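Local coordinates for HD domain protein (Enterococcus faecalis, PDB 4LRL), which probably hydrolyses deoxyribonucleoside triphosphates such as dGTP at a metal-binding HD site, under allosteric control by bound nucleotides, at residues L412-K415 with L419-L422; R236-G241 with D404-Q409; P43-I48 with R208-L213. All coordinates share one frame; numbering follows the deposited sequence. Where two conformers were deposited one is given.

The three contacts differ in depth and chemistry. Contact 3 is the most interior, its centre about 15 Å from the centre of the chain, and joins the turn before strand 46-52 to helix 206-219 through a histidine-carboxylate bond beside the metal site. The centres of contacts 1 and 2 lie toward the periphery, about 29 and 24 Å from that of the chain, and both contacts share one sheet. Contact 1 pairs two of its strands by backbone bonds and apolar side chains. Contact 2 sets a hairpin turn of the same sheet against a loop carrying the exposed His406. Met413 and Leu419 of contact 1 pack on Tyr238 of contact 2, whereas contact 3 touches neither.

Contact 1: residues L412-K415 with L419-L422; sequences LMQK and LVEL
Leu419 faces Met413 in a non-hydrogen-bonded pair of an antiparallel beta hairpin, strand 411-413 returning as strand 419-421. Leu419 CD2 lies 3.9 Å from Met413 CE, and the bend at the end of the methionine chain (chi3 -76°) turns that methyl toward the leucine. A flexible thioether suits such a join, since it can fold to fit a branched neighbour. The CA of Leu419 also comes 3.3 Å from Leu412 O in a CA-H...O contact.

Val420 then forms the hydrogen-bonded pair with Leu412: Val420 N to Leu412 O and Leu412 N to Val420 O are both 2.8 Å. Beta-branched valine fits an extended strand, and Val420 CG2 is 3.4 Å from Gln414 NE2, the glutamine chain bending at chi2 (-98°) to lie across the valine at the partly exposed border.

Glu421 turns outward and serves as the N-cap of helix 422-425, its OE2 accepting from Ala423 N and bonding Tyr399 OH as well. With Leu422 the chain leaves the strand. Leu412 CD1 reaches 3.5 Å from Leu422 CA and 3.7 Å from Leu422 CD1, so two buried leucines pack together where the strand gives way to the helix.

Strand 411-413 bonds on to strand 241-245 through Met413, Met413 and Leu419 pack on Tyr238 of strand 235-238, and Leu422 rests on Val252 and Ile256 of helix 249-267.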
loop_
_atom_site.group_PDB
_atom_site.type_symbol
_atom_site.label_atom_id
_atom_site.label_comp_id
_atom_site.label_asym_id
_atom_site.label_seq_id
_atom_site.Cartn_x
_atom_site.Cartn_y
_atom_site.Cartn_z
ATOM N N LEU C 412 -2.511 -24.912 -16.568
ATOM C CA LEU C 412 -1.203 -24.870 -15.921
ATOM C C LEU C 412 -0.289 -25.838 -16.641
ATOM O O LEU C 412 -0.684 -26.979 -16.925
ATOM C CB LEU C 412 -1.313 -25.241 -14.444
ATOM C CG LEU C 412 -2.134 -24.305 -13.550
ATOM C CD1 LEU C 412 -2.780 -25.076 -12.421
ATOM C CD2 LEU C 412 -1.281 -23.181 -12.994
ATOM N N MET C 413 0.917 -25.385 -16.961
ATOM C CA MET C 413 1.868 -26.247 -17.658
ATOM C C MET C 413 2.923 -26.884 -16.756
ATOM O O MET C 413 3.654 -26.197 -16.037
ATOM C CB MET C 413 2.537 -25.532 -18.826
ATOM C CG MET C 413 3.262 -26.507 -19.731
ATOM S SD MET C 413 4.057 -25.739 -21.137
ATOM C CE MET C 413 2.630 -25.424 -22.172
ATOM N N GLN C 414 2.987 -28.212 -16.823
ATOM C CA GLN C 414 3.914 -28.997 -16.024
ATOM C C GLN C 414 5.297 -28.949 -16.666
ATOM O O GLN C 414 5.432 -28.596 -17.836
ATOM C CB GLN C 414 3.440 -30.450 -15.942
ATOM C CG GLN C 414 1.958 -30.656 -15.607
ATOM C CD GLN C 414 1.717 -30.952 -14.140
ATOM O OE1 GLN C 414 2.396 -30.421 -13.259
ATOM N NE2 GLN C 414 0.737 -31.801 -13.869
ATOM N N LYS C 415 6.317 -29.312 -15.894
ATOM C CA LYS C 415 7.686 -29.438 -16.401
ATOM C C LYS C 415 7.777 -30.350 -17.631
ATOM O O LYS C 415 8.663 -30.179 -18.467
ATOM C CB LYS C 415 8.617 -29.949 -15.296
ATOM C CG LYS C 415 10.082 -29.578 -15.499
ATOM C CD LYS C 415 11.005 -30.799 -15.387
ATOM C CE LYS C 415 12.476 -30.402 -15.266
ATOM N NZ LYS C 415 13.019 -29.767 -16.501
ATOM N N LEU C 419 -0.534 -30.096 -19.944
ATOM C CA LEU C 419 -1.402 -29.109 -19.360
ATOM C C LEU C 419 -2.347 -29.723 -18.358
ATOM O O LEU C 419 -2.924 -30.782 -18.584
ATOM C CB LEU C 419 -2.186 -28.396 -20.455
ATOM C CG LEU C 419 -1.265 -27.589 -21.362
ATOM C CD1 LEU C 419 -1.925 -27.416 -22.688
ATOM C CD2 LEU C 419 -0.898 -26.246 -20.714
ATOM N N VAL C 420 -2.513 -29.020 -17.255
ATOM C CA VAL C 420 -3.347 -29.475 -16.175
ATOM C C VAL C 420 -4.217 -28.300 -15.757
ATOM O O VAL C 420 -3.712 -27.199 -15.495
ATOM C CB VAL C 420 -2.466 -30.071 -15.037
ATOM C CG1 VAL C 420 -2.962 -29.704 -13.664
ATOM C CG2 VAL C 420 -2.359 -31.595 -15.207
ATOM N N GLU C 421 -5.525 -28.537 -15.736
ATOM C CA GLU C 421 -6.517 -27.517 -15.403
ATOM C C GLU C 421 -6.400 -27.089 -13.938
ATOM O O GLU C 421 -6.165 -27.918 -13.064
ATOM C CB GLU C 421 -7.925 -28.045 -15.727
ATOM C CG GLU C 421 -9.037 -27.009 -15.649
ATOM C CD GLU C 421 -9.605 -26.851 -14.251
ATOM O OE1 GLU C 421 -10.175 -27.825 -13.723
ATOM O OE2 GLU C 421 -9.498 -25.746 -13.686
ATOM N N LEU C 422 -6.576 -25.790 -13.687
ATOM C CA LEU C 422 -6.323 -25.177 -12.389
ATOM C C LEU C 422 -7.026 -25.813 -11.180
ATOM O O LEU C 422 -6.370 -26.165 -10.199
ATOM C CB LEU C 422 -6.634 -23.681 -12.454
ATOM C CG LEU C 422 -6.512 -22.895 -11.145
ATOM C CD1 LEU C 422 -5.072 -22.855 -10.638
ATOM C CD2 LEU C 422 -7.067 -21.497 -11.303
#

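Contact 2: residues R236-G241 with D404-Q409; sequences RPYKGG and DRHRTQ
Tyr238 and His406 owe their meeting to two first torsions: Tyr238 holds CG between its backbone N and carbonyl carbon (chi1 76°), while in His406 CG lies opposite the N (chi1 -166°), so that the side chains run toward each other from opposite directions. The tyrosine opens a type I beta turn, Tyr238 to Gly241, which closes the tight hairpin between strands 235-238 and 241-245. Two backbone bonds pin it: Tyr238 N to Gly241 O and Gly241 N to Tyr238 O, 2.8 Å each.

The phenol OH lies near the plane of the imidazole, and the imidazole in turn stands at the edge of the phenol ring. Tyr238 OH and His406 NE2 are 2.8 Å apart as modelled, but the imidazole has probably been built turned over, which leaves the identity of the facing ring atom doubtful. Tyrosine suits this place because its ring can be buried against the sheet while its hydroxyl reaches the loop.

Glycines fit the turn. Gly240 N lies 3.1 Å above the plane of the Tyr238 ring, toward the rim, where a side chain would collide with the ring; at Gly241 (phi 132°) one would press on the preceding carbonyl oxygen.

His406 begins the short 3-10 segment 406-408 and also touches Gln198 of helix 194-200. Behind it, Arg405 O receives both Thr408 N, at 3.1 Å, and Thr408 OG1, at 2.7 Å and in the carbonyl plane.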
loop_
_atom_site.group_PDB
_atom_site.type_symbol
_atom_site.label_atom_id
_atom_site.label_comp_id
_atom_site.label_asym_id
_atom_site.label_seq_id
_atom_site.Cartn_x
_atom_site.Cartn_y
_atom_site.Cartn_z
ATOM N N ARG C 236 2.653 -17.963 -20.350
ATOM C CA ARG C 236 3.358 -18.650 -21.427
ATOM C C ARG C 236 2.418 -18.937 -22.608
ATOM O O ARG C 236 1.249 -19.252 -22.398
ATOM C CB ARG C 236 3.927 -19.956 -20.872
ATOM C CG ARG C 236 4.750 -20.784 -21.834
ATOM C CD ARG C 236 4.775 -22.233 -21.396
ATOM N NE ARG C 236 5.906 -22.953 -21.973
ATOM C CZ ARG C 236 7.023 -23.250 -21.316
ATOM N NH1 ARG C 236 7.181 -22.896 -20.041
ATOM N NH2 ARG C 236 7.991 -23.906 -21.938
ATOM N N PRO C 237 2.923 -18.827 -23.850
ATOM C CA PRO C 237 2.136 -19.331 -24.964
ATOM C C PRO C 237 2.331 -20.836 -25.128
ATOM O O PRO C 237 3.329 -21.383 -24.672
ATOM C CB PRO C 237 2.744 -18.609 -26.168
ATOM C CG PRO C 237 4.194 -18.470 -25.804
ATOM C CD PRO C 237 4.203 -18.238 -24.305
ATOM N N TYR C 238 1.359 -21.489 -25.754
ATOM C CA TYR C 238 1.522 -22.841 -26.290
ATOM C C TYR C 238 0.596 -22.980 -27.499
ATOM O O TYR C 238 -0.168 -22.056 -27.816
ATOM C CB TYR C 238 1.242 -23.914 -25.227
ATOM C CG TYR C 238 -0.220 -24.134 -24.906
ATOM C CD1 TYR C 238 -0.879 -25.278 -25.346
ATOM C CD2 TYR C 238 -0.940 -23.198 -24.162
ATOM C CE1 TYR C 238 -2.230 -25.483 -25.065
ATOM C CE2 TYR C 238 -2.286 -23.393 -23.861
ATOM C CZ TYR C 238 -2.926 -24.537 -24.319
ATOM O OH TYR C 238 -4.257 -24.740 -24.031
ATOM N N LYS C 239 0.652 -24.136 -28.154
ATOM C CA LYS C 239 -0.097 -24.372 -29.386
ATOM C C LYS C 239 -1.579 -24.014 -29.268
ATOM O O LYS C 239 -2.141 -23.406 -30.177
ATOM C CB LYS C 239 0.075 -25.824 -29.838
ATOM C CG LYS C 239 -0.357 -26.096 -31.262
ATOM C CD LYS C 239 -0.067 -27.547 -31.612
ATOM C CE LYS C 239 -0.361 -27.844 -33.063
ATOM N NZ LYS C 239 0.086 -29.211 -33.391
ATOM N N GLY C 240 -2.195 -24.373 -28.142
ATOM C CA GLY C 240 -3.611 -24.105 -27.909
ATOM C C GLY C 240 -3.900 -22.789 -27.205
ATOM O O GLY C 240 -5.014 -22.568 -26.735
ATOM N N GLY C 241 -2.915 -21.904 -27.116
ATOM C CA GLY C 241 -3.188 -20.580 -26.562
ATOM C C GLY C 241 -2.218 -20.080 -25.513
ATOM O O GLY C 241 -1.020 -19.926 -25.772
ATOM N N ASP C 404 -14.203 -30.708 -21.211
ATOM C CA ASP C 404 -14.194 -30.931 -22.656
ATOM C C ASP C 404 -14.350 -29.645 -23.463
ATOM O O ASP C 404 -14.444 -29.690 -24.697
ATOM C CB ASP C 404 -15.285 -31.936 -23.056
ATOM C CG ASP C 404 -15.052 -33.321 -22.476
ATOM O OD1 ASP C 404 -13.886 -33.679 -22.192
ATOM O OD2 ASP C 404 -16.043 -34.059 -22.308
ATOM N N ARG C 405 -14.393 -28.509 -22.771
ATOM C CA ARG C 405 -14.496 -27.208 -23.429
ATOM C C ARG C 405 -13.274 -26.353 -23.110
ATOM O O ARG C 405 -13.200 -25.701 -22.061
ATOM C CB ARG C 405 -15.796 -26.493 -23.053
ATOM C CG ARG C 405 -17.053 -27.237 -23.480
ATOM C CD ARG C 405 -18.302 -26.593 -22.896
ATOM N NE ARG C 405 -18.801 -25.488 -23.716
ATOM C CZ ARG C 405 -19.836 -25.575 -24.550
ATOM N NH1 ARG C 405 -20.503 -26.715 -24.683
ATOM N NH2 ARG C 405 -20.213 -24.512 -25.248
ATOM N N HIS C 406 -12.328 -26.369 -24.047
ATOM C CA HIS C 406 -11.005 -25.755 -23.908
ATOM C C HIS C 406 -11.017 -24.326 -23.364
ATOM O O HIS C 406 -10.204 -23.978 -22.508
ATOM C CB HIS C 406 -10.272 -25.789 -25.260
ATOM C CG HIS C 406 -8.805 -25.499 -25.164
ATOM N ND1 HIS C 406 -8.304 -24.390 -24.513
ATOM C CD2 HIS C 406 -7.732 -26.169 -25.648
ATOM C CE1 HIS C 406 -6.987 -24.396 -24.591
ATOM N NE2 HIS C 406 -6.614 -25.464 -25.276
ATOM N N ARG C 407 -11.944 -23.514 -23.864
ATOM C CA ARG C 407 -11.979 -22.072 -23.579
ATOM C C ARG C 407 -12.364 -21.697 -22.144
ATOM O O ARG C 407 -12.096 -20.585 -21.690
ATOM C CB ARG C 407 -12.908 -21.360 -24.575
ATOM C CG ARG C 407 -12.468 -21.504 -26.026
ATOM C CD ARG C 407 -12.965 -20.361 -26.902
ATOM N NE ARG C 407 -12.214 -20.298 -28.158
ATOM C CZ ARG C 407 -12.705 -19.868 -29.316
ATOM N NH1 ARG C 407 -11.936 -19.851 -30.396
ATOM N NH2 ARG C 407 -13.964 -19.459 -29.399
ATOM N N THR C 408 -12.992 -22.634 -21.443
ATOM C CA THR C 408 -13.529 -22.391 -20.112
ATOM C C THR C 408 -12.486 -22.648 -19.027
ATOM O O THR C 408 -12.794 -22.582 -17.837
ATOM C CB THR C 408 -14.732 -23.310 -19.848
ATOM O OG1 THR C 408 -14.298 -24.678 -19.874
ATOM C CG2 THR C 408 -15.812 -23.111 -20.915
ATOM N N GLN C 409 -11.252 -22.932 -19.437
ATOM C CA GLN C 409 -10.245 -23.436 -18.505
ATOM C C GLN C 409 -9.015 -22.538 -18.353
ATOM O O GLN C 409 -8.598 -21.855 -19.291
ATOM C CB GLN C 409 -9.807 -24.848 -18.917
ATOM C CG GLN C 409 -10.955 -25.808 -19.167
ATOM C CD GLN C 409 -10.481 -27.181 -19.588
ATOM O OE1 GLN C 409 -9.878 -27.907 -18.801
ATOM N NE2 GLN C 409 -10.759 -27.549 -20.831
#

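Contact 3: residues P43-I48 with R208-L213; sequences PVHNYI and RMDYLL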
loop_
_atom_site.group_PDB
_atom_site.type_symbol
_atom_site.label_atom_id
_atom_site.label_comp_id
_atom_site.label_asym_id
_atom_site.label_seq_id
_atom_site.Cartn_x
_atom_site.Cartn_y
_atom_site.Cartn_z
ATOM N N PRO C 43 -2.505 5.420 -12.762
ATOM C CA PRO C 43 -2.344 5.106 -11.338
ATOM C C PRO C 43 -2.205 3.605 -11.050
ATOM O O PRO C 43 -1.647 3.222 -10.016
ATOM C CB PRO C 43 -3.610 5.686 -10.700
ATOM C CG PRO C 43 -4.591 5.806 -11.814
ATOM C CD PRO C 43 -3.796 6.066 -13.053
ATOM N N VAL C 44 -2.676 2.773 -11.975
ATOM C CA VAL C 44 -2.675 1.321 -11.787
ATOM C C VAL C 44 -1.383 0.644 -12.276
ATOM O O VAL C 44 -0.734 -0.096 -11.521
ATOM C CB VAL C 44 -3.929 0.685 -12.442
ATOM C CG1 VAL C 44 -3.860 -0.848 -12.426
ATOM C CG2 VAL C 44 -5.185 1.180 -11.747
ATOM N N HIS C 45 -1.012 0.906 -13.531
ATOM C CA HIS C 45 0.173 0.289 -14.141
ATOM C C HIS C 45 1.366 1.233 -14.170
ATOM O O HIS C 45 2.366 0.957 -14.847
ATOM C CB HIS C 45 -0.157 -0.235 -15.547
ATOM C CG HIS C 45 -1.311 -1.186 -15.568
ATOM N ND1 HIS C 45 -1.311 -2.363 -14.855
ATOM C CD2 HIS C 45 -2.513 -1.123 -16.187
ATOM C CE1 HIS C 45 -2.461 -2.988 -15.036
ATOM N NE2 HIS C 45 -3.208 -2.259 -15.844
ATOM N N ASN C 46 1.250 2.330 -13.409
ATOM C CA ASN C 46 2.233 3.406 -13.344
ATOM C C ASN C 46 2.383 4.142 -14.674
ATOM O O ASN C 46 2.185 5.358 -14.717
ATOM C CB ASN C 46 3.563 2.925 -12.751
ATOM C CG ASN C 46 3.376 2.242 -11.401
ATOM O OD1 ASN C 46 2.873 2.843 -10.448
ATOM N ND2 ASN C 46 3.757 0.973 -11.324
ATOM N N TYR C 47 2.674 3.413 -15.753
ATOM C CA TYR C 47 2.789 3.989 -17.092
ATOM C C TYR C 47 2.147 3.111 -18.160
ATOM O O TYR C 47 2.243 1.873 -18.109
ATOM C CB TYR C 47 4.254 4.194 -17.460
ATOM C CG TYR C 47 4.963 5.237 -16.633
ATOM C CD1 TYR C 47 5.596 4.893 -15.438
ATOM C CD2 TYR C 47 5.006 6.567 -17.045
ATOM C CE1 TYR C 47 6.254 5.845 -14.676
ATOM C CE2 TYR C 47 5.665 7.528 -16.287
ATOM C CZ TYR C 47 6.285 7.159 -15.105
ATOM O OH TYR C 47 6.932 8.104 -14.350
ATOM N N ILE C 48 1.496 3.763 -19.122
ATOM C CA ILE C 48 1.095 3.117 -20.363
ATOM C C ILE C 48 2.162 3.507 -21.390
ATOM O O ILE C 48 2.485 4.690 -21.527
ATOM C CB ILE C 48 -0.308 3.588 -20.847
ATOM C CG1 ILE C 48 -1.376 3.511 -19.729
ATOM C CG2 ILE C 48 -0.741 2.845 -22.133
ATOM C CD1 ILE C 48 -1.566 2.148 -19.046
ATOM N N ARG C 208 -9.872 -8.949 -17.957
ATOM C CA ARG C 208 -10.172 -9.265 -16.564
ATOM C C ARG C 208 -9.084 -8.752 -15.617
ATOM O O ARG C 208 -9.392 -8.164 -14.571
ATOM C CB ARG C 208 -10.367 -10.773 -16.387
ATOM C CG ARG C 208 -11.462 -11.372 -17.267
ATOM C CD ARG C 208 -11.430 -12.854 -17.113
ATOM N NE ARG C 208 -12.350 -13.606 -17.965
ATOM C CZ ARG C 208 -13.629 -13.832 -17.679
ATOM N NH1 ARG C 208 -14.368 -14.577 -18.495
ATOM N NH2 ARG C 208 -14.168 -13.323 -16.574
ATOM N N MET C 209 -7.821 -8.944 -15.993
ATOM C CA MET C 209 -6.714 -8.537 -15.126
ATOM C C MET C 209 -6.715 -7.023 -14.874
ATOM O O MET C 209 -6.542 -6.581 -13.744
ATOM C CB MET C 209 -5.364 -9.035 -15.660
ATOM C CG MET C 209 -5.209 -10.561 -15.572
ATOM S SD MET C 209 -3.503 -11.132 -15.712
ATOM C CE MET C 209 -3.312 -11.296 -17.483
ATOM N N ASP C 210 -6.950 -6.234 -15.914
ATOM C CA ASP C 210 -6.992 -4.799 -15.722
ATOM C C ASP C 210 -8.198 -4.357 -14.889
ATOM O O ASP C 210 -8.024 -3.607 -13.945
ATOM C CB ASP C 210 -6.952 -4.030 -17.038
ATOM C CG ASP C 210 -6.820 -2.533 -16.810
ATOM O OD1 ASP C 210 -7.851 -1.837 -16.887
ATOM O OD2 ASP C 210 -5.696 -2.058 -16.516
ATOM N N TYR C 211 -9.415 -4.801 -15.227
ATOM C CA TYR C 211 -10.552 -4.272 -14.477
ATOM C C TYR C 211 -10.564 -4.722 -13.025
ATOM O O TYR C 211 -10.930 -3.949 -12.144
ATOM C CB TYR C 211 -11.921 -4.414 -15.186
ATOM C CG TYR C 211 -12.518 -5.792 -15.332
ATOM C CD1 TYR C 211 -12.928 -6.539 -14.222
ATOM C CD2 TYR C 211 -12.747 -6.321 -16.598
ATOM C CE1 TYR C 211 -13.512 -7.804 -14.383
ATOM C CE2 TYR C 211 -13.325 -7.578 -16.770
ATOM C CZ TYR C 211 -13.706 -8.314 -15.662
ATOM O OH TYR C 211 -14.284 -9.559 -15.861
ATOM N N LEU C 212 -10.111 -5.941 -12.760
ATOM C CA LEU C 212 -10.023 -6.386 -11.364
ATOM C C LEU C 212 -9.099 -5.475 -10.551
ATOM O O LEU C 212 -9.473 -5.010 -9.477
ATOM C CB LEU C 212 -9.627 -7.857 -11.246
ATOM C CG LEU C 212 -10.703 -8.840 -11.756
ATOM C CD1 LEU C 212 -10.134 -10.264 -11.879
ATOM C CD2 LEU C 212 -12.012 -8.841 -10.930
ATOM N N LEU C 213 -7.917 -5.189 -11.095
ATOM C CA LEU C 213 -6.964 -4.337 -10.418
ATOM C C LEU C 213 -7.438 -2.891 -10.351
ATOM O O LEU C 213 -7.338 -2.254 -9.299
ATOM C CB LEU C 213 -5.609 -4.408 -11.114
ATOM C CG LEU C 213 -4.810 -5.712 -10.991
ATOM C CD1 LEU C 213 -3.666 -5.733 -12.023
ATOM C CD2 LEU C 213 -4.269 -5.879 -9.552
#
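His45 and Asp210 meet ring edge to carboxylate oxygen, the planes of the imidazole and the carboxylate turned 40° apart. His45 NE2 donates to Asp210 OD2 at 2.6 Å with an N-H...O angle of 150°; the oxygen lies close to the ring plane, and the nitrogen approaches it nearly in line with the C-O bond. In Asp210 CG lies opposite the backbone N (chi1 -173°), which carries the carboxylate across to the turn before strand 46-52. Histidine suits the turn because its flat ring can take an aliphatic group on one face and still present an N-H at its rim.

Val44 supplies that group. Val44 CG1 sits 3.6 Å above the plane of the His45 ring, over the centre, and the same methyl lies 4.2 Å from Leu213 CB, about one helical turn after Asp210. Leu213 CD1 comes obliquely to His45 CE1 at 4.3 Å. Val44 and Leu213, one from each segment, gather on the same side of the imidazole.

Asp210 has more than one task. Arg214 NH1 forms a salt bridge with OD2, so that oxygen serves two donors, while OD1 accepts from His90 ND1. Because His90 is a ligand of the bound nickel, with His134, Asp135 and Asp207, Asp210 is a second-shell carboxylate that probably helps orient a metal-binding histidine, and His45 extends this network outward from the H...HD...D metal site that defines the HD domain.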